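Probable zinc protease PqqL (Escherichia coli, PDB 6OFT) is probably a zinc-dependent metalloendopeptidase of the M16 family, here represented by its first half, which carries the predicted zinc-binding site. Local coordinates at residues D47-V52 with R187-R192. Residues are numbered along the deposited sequence; the frame is centred on the assembly and turned at random.
Sequences DNELGV and RQFYQR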
loop_
_atom_site.group_PDB
_atom_site.type_symbol
_atom_site.label_atom_id
_atom_site.label_comp_id
_atom_site.label_asym_id
_atom_site.label_seq_id
_atom_site.Cartn_x
_atom_site.Cartn_y
_atom_site.Cartn_z
ATOM N N ASP A 47 13.551 17.114 -10.933
ATOM C CA ASP A 47 14.913 16.681 -10.565
ATOM C C ASP A 47 15.575 17.531 -9.457
ATOM O O ASP A 47 16.406 17.027 -8.705
ATOM C CB ASP A 47 15.818 16.606 -11.814
ATOM C CG ASP A 47 15.479 15.483 -12.794
ATOM O OD1 ASP A 47 14.546 14.689 -12.503
ATOM O OD2 ASP A 47 16.151 15.394 -13.849
ATOM N N ASN A 48 15.180 18.801 -9.339
ATOM C CA ASN A 48 15.705 19.712 -8.327
ATOM C C ASN A 48 14.756 19.844 -7.109
ATOM O O ASN A 48 14.918 20.763 -6.305
ATOM C CB ASN A 48 15.998 21.080 -8.969
ATOM C CG ASN A 48 14.762 21.849 -9.385
ATOM O OD1 ASN A 48 13.759 21.287 -9.833
ATOM N ND2 ASN A 48 14.815 23.163 -9.246
ATOM N N GLU A 49 13.775 18.922 -6.979
ATOM C CA GLU A 49 12.776 18.930 -5.903
ATOM C C GLU A 49 12.725 17.635 -5.091
ATOM O O GLU A 49 11.701 17.366 -4.463
ATOM C CB GLU A 49 11.371 19.197 -6.483
ATOM C CG GLU A 49 11.142 20.585 -7.061
ATOM C CD GLU A 49 9.767 20.781 -7.677
ATOM O OE1 GLU A 49 9.219 19.820 -8.262
ATOM O OE2 GLU A 49 9.235 21.907 -7.583
ATOM N N LEU A 50 13.792 16.834 -5.091
ATOM C CA LEU A 50 13.803 15.528 -4.412
ATOM C C LEU A 50 13.641 15.619 -2.878
ATOM O O LEU A 50 14.572 15.996 -2.160
ATOM C CB LEU A 50 15.028 14.693 -4.818
ATOM C CG LEU A 50 15.260 14.578 -6.342
ATOM C CD1 LEU A 50 16.540 13.850 -6.654
ATOM C CD2 LEU A 50 14.072 13.970 -7.061
ATOM N N GLY A 51 12.438 15.250 -2.417
ATOM C CA GLY A 51 12.036 15.278 -1.007
ATOM C C GLY A 51 11.215 16.498 -0.625
ATOM O O GLY A 51 10.924 16.714 0.557
ATOM N N VAL A 52 10.830 17.302 -1.627
ATOM C CA VAL A 52 10.059 18.536 -1.438
ATOM C C VAL A 52 8.593 18.223 -1.069
ATOM O O VAL A 52 8.046 18.926 -0.219
ATOM C CB VAL A 52 10.222 19.524 -2.632
ATOM C CG1 VAL A 52 9.154 20.601 -2.653
ATOM C CG2 VAL A 52 11.608 20.164 -2.600
ATOM N N ARG A 187 7.209 26.807 -1.467
ATOM C CA ARG A 187 5.970 27.542 -1.731
ATOM C C ARG A 187 5.511 27.258 -3.156
ATOM O O ARG A 187 4.323 27.088 -3.377
ATOM C CB ARG A 187 6.217 29.056 -1.561
ATOM C CG ARG A 187 4.983 29.893 -1.234
ATOM C CD ARG A 187 5.287 31.394 -1.151
ATOM N NE ARG A 187 6.543 31.682 -0.445
ATOM C CZ ARG A 187 6.643 31.938 0.857
ATOM N NH1 ARG A 187 5.556 31.982 1.617
ATOM N NH2 ARG A 187 7.830 32.169 1.406
ATOM N N GLN A 188 6.453 27.216 -4.122
ATOM C CA GLN A 188 6.155 26.951 -5.532
ATOM C C GLN A 188 5.513 25.559 -5.725
ATOM O O GLN A 188 4.490 25.459 -6.408
ATOM C CB GLN A 188 7.436 27.114 -6.368
ATOM C CG GLN A 188 7.255 27.023 -7.880
ATOM C CD GLN A 188 8.489 27.450 -8.667
ATOM O OE1 GLN A 188 8.398 27.813 -9.846
ATOM N NE2 GLN A 188 9.672 27.421 -8.047
ATOM N N PHE A 189 6.090 24.502 -5.110
ATOM C CA PHE A 189 5.540 23.138 -5.196
ATOM C C PHE A 189 4.141 23.121 -4.573
ATOM O O PHE A 189 3.205 22.614 -5.182
ATOM C CB PHE A 189 6.461 22.134 -4.471
ATOM C CG PHE A 189 6.038 20.684 -4.556
ATOM C CD1 PHE A 189 6.573 19.842 -5.525
ATOM C CD2 PHE A 189 5.127 20.151 -3.644
ATOM C CE1 PHE A 189 6.188 18.497 -5.597
ATOM C CE2 PHE A 189 4.743 18.809 -3.717
ATOM C CZ PHE A 189 5.279 17.989 -4.689
ATOM N N TYR A 190 4.009 23.701 -3.373
ATOM C CA TYR A 190 2.755 23.829 -2.636
ATOM C C TYR A 190 1.652 24.480 -3.468
ATOM O O TYR A 190 0.560 23.923 -3.554
ATOM C CB TYR A 190 3.003 24.628 -1.356
ATOM C CG TYR A 190 1.780 24.932 -0.518
ATOM C CD1 TYR A 190 1.149 23.933 0.218
ATOM C CD2 TYR A 190 1.333 26.242 -0.356
ATOM C CE1 TYR A 190 0.076 24.222 1.056
ATOM C CE2 TYR A 190 0.271 26.545 0.493
ATOM C CZ TYR A 190 -0.351 25.531 1.202
ATOM O OH TYR A 190 -1.403 25.818 2.039
ATOM N N GLN A 191 1.925 25.646 -4.085
ATOM C CA GLN A 191 0.915 26.344 -4.888
ATOM C C GLN A 191 0.625 25.624 -6.225
ATOM O O GLN A 191 -0.490 25.717 -6.730
ATOM C CB GLN A 191 1.264 27.828 -5.072
ATOM C CG GLN A 191 1.345 28.571 -3.733
ATOM C CD GLN A 191 1.429 30.077 -3.825
ATOM O OE1 GLN A 191 0.668 30.793 -3.170
ATOM N NE2 GLN A 191 2.363 30.598 -4.610
ATOM N N ARG A 192 1.586 24.839 -6.733
ATOM C CA ARG A 192 1.440 24.046 -7.957
ATOM C C ARG A 192 0.459 22.881 -7.763
ATOM O O ARG A 192 -0.365 22.624 -8.642
ATOM C CB ARG A 192 2.818 23.489 -8.400
ATOM C CG ARG A 192 2.807 22.660 -9.698
ATOM C CD ARG A 192 4.030 22.875 -10.595
ATOM N NE ARG A 192 5.293 22.642 -9.896
ATOM C CZ ARG A 192 6.222 23.569 -9.697
ATOM N NH1 ARG A 192 6.058 24.796 -10.172
ATOM N NH2 ARG A 192 7.327 23.273 -9.033
#
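Glu-49 sets its carboxylate at the edges of two flat groups on helix 183-193: OE1 lies in the plane of the Phe-189 ring, 3.8 Å from CD1, and OE2 meets the guanidinium edge of Arg-192. The carboxylate is turned 74° from the ring but far less from the guanidinium, one face of which lies over Gln-188 O. Val-52 CG1 comes to the ring obliquely. The type II turn from Glu-49 to Val-52 runs straight into helix 52-59, with Gly-51 at the N-cap; this helix bears the inverted HXXEH motif of M16 peptidases, His-54 and His-58 being predicted zinc ligands and Glu-57 the predicted proton acceptor. Phe-189 also packs on Ala-53 and Val-56, so the contact ties the start of the motif helix to the helix leading into strand 199-205. Val-52 CG1 stands anti to the backbone N (chi1 164°), which carries it to Phe-189 CB at 3.6 Å. The two carboxylate oxygens divide their work, OE1 accepting a hydrogen bond from Glu-46 N while OE2 faces the arginine. With an alanine at Glu-49, the charge of Arg-192 is likely to lose this mate, Glu-46 N its acceptor, and the edge of the Phe-189 ring its neighbour. The salt bridge is short but poorly aimed: Arg-192 NH2 sits 2.8 Å from Glu-49 OE2, yet the N-H...OE2 angle is only 119°, so the hydrogen bond within it is weak.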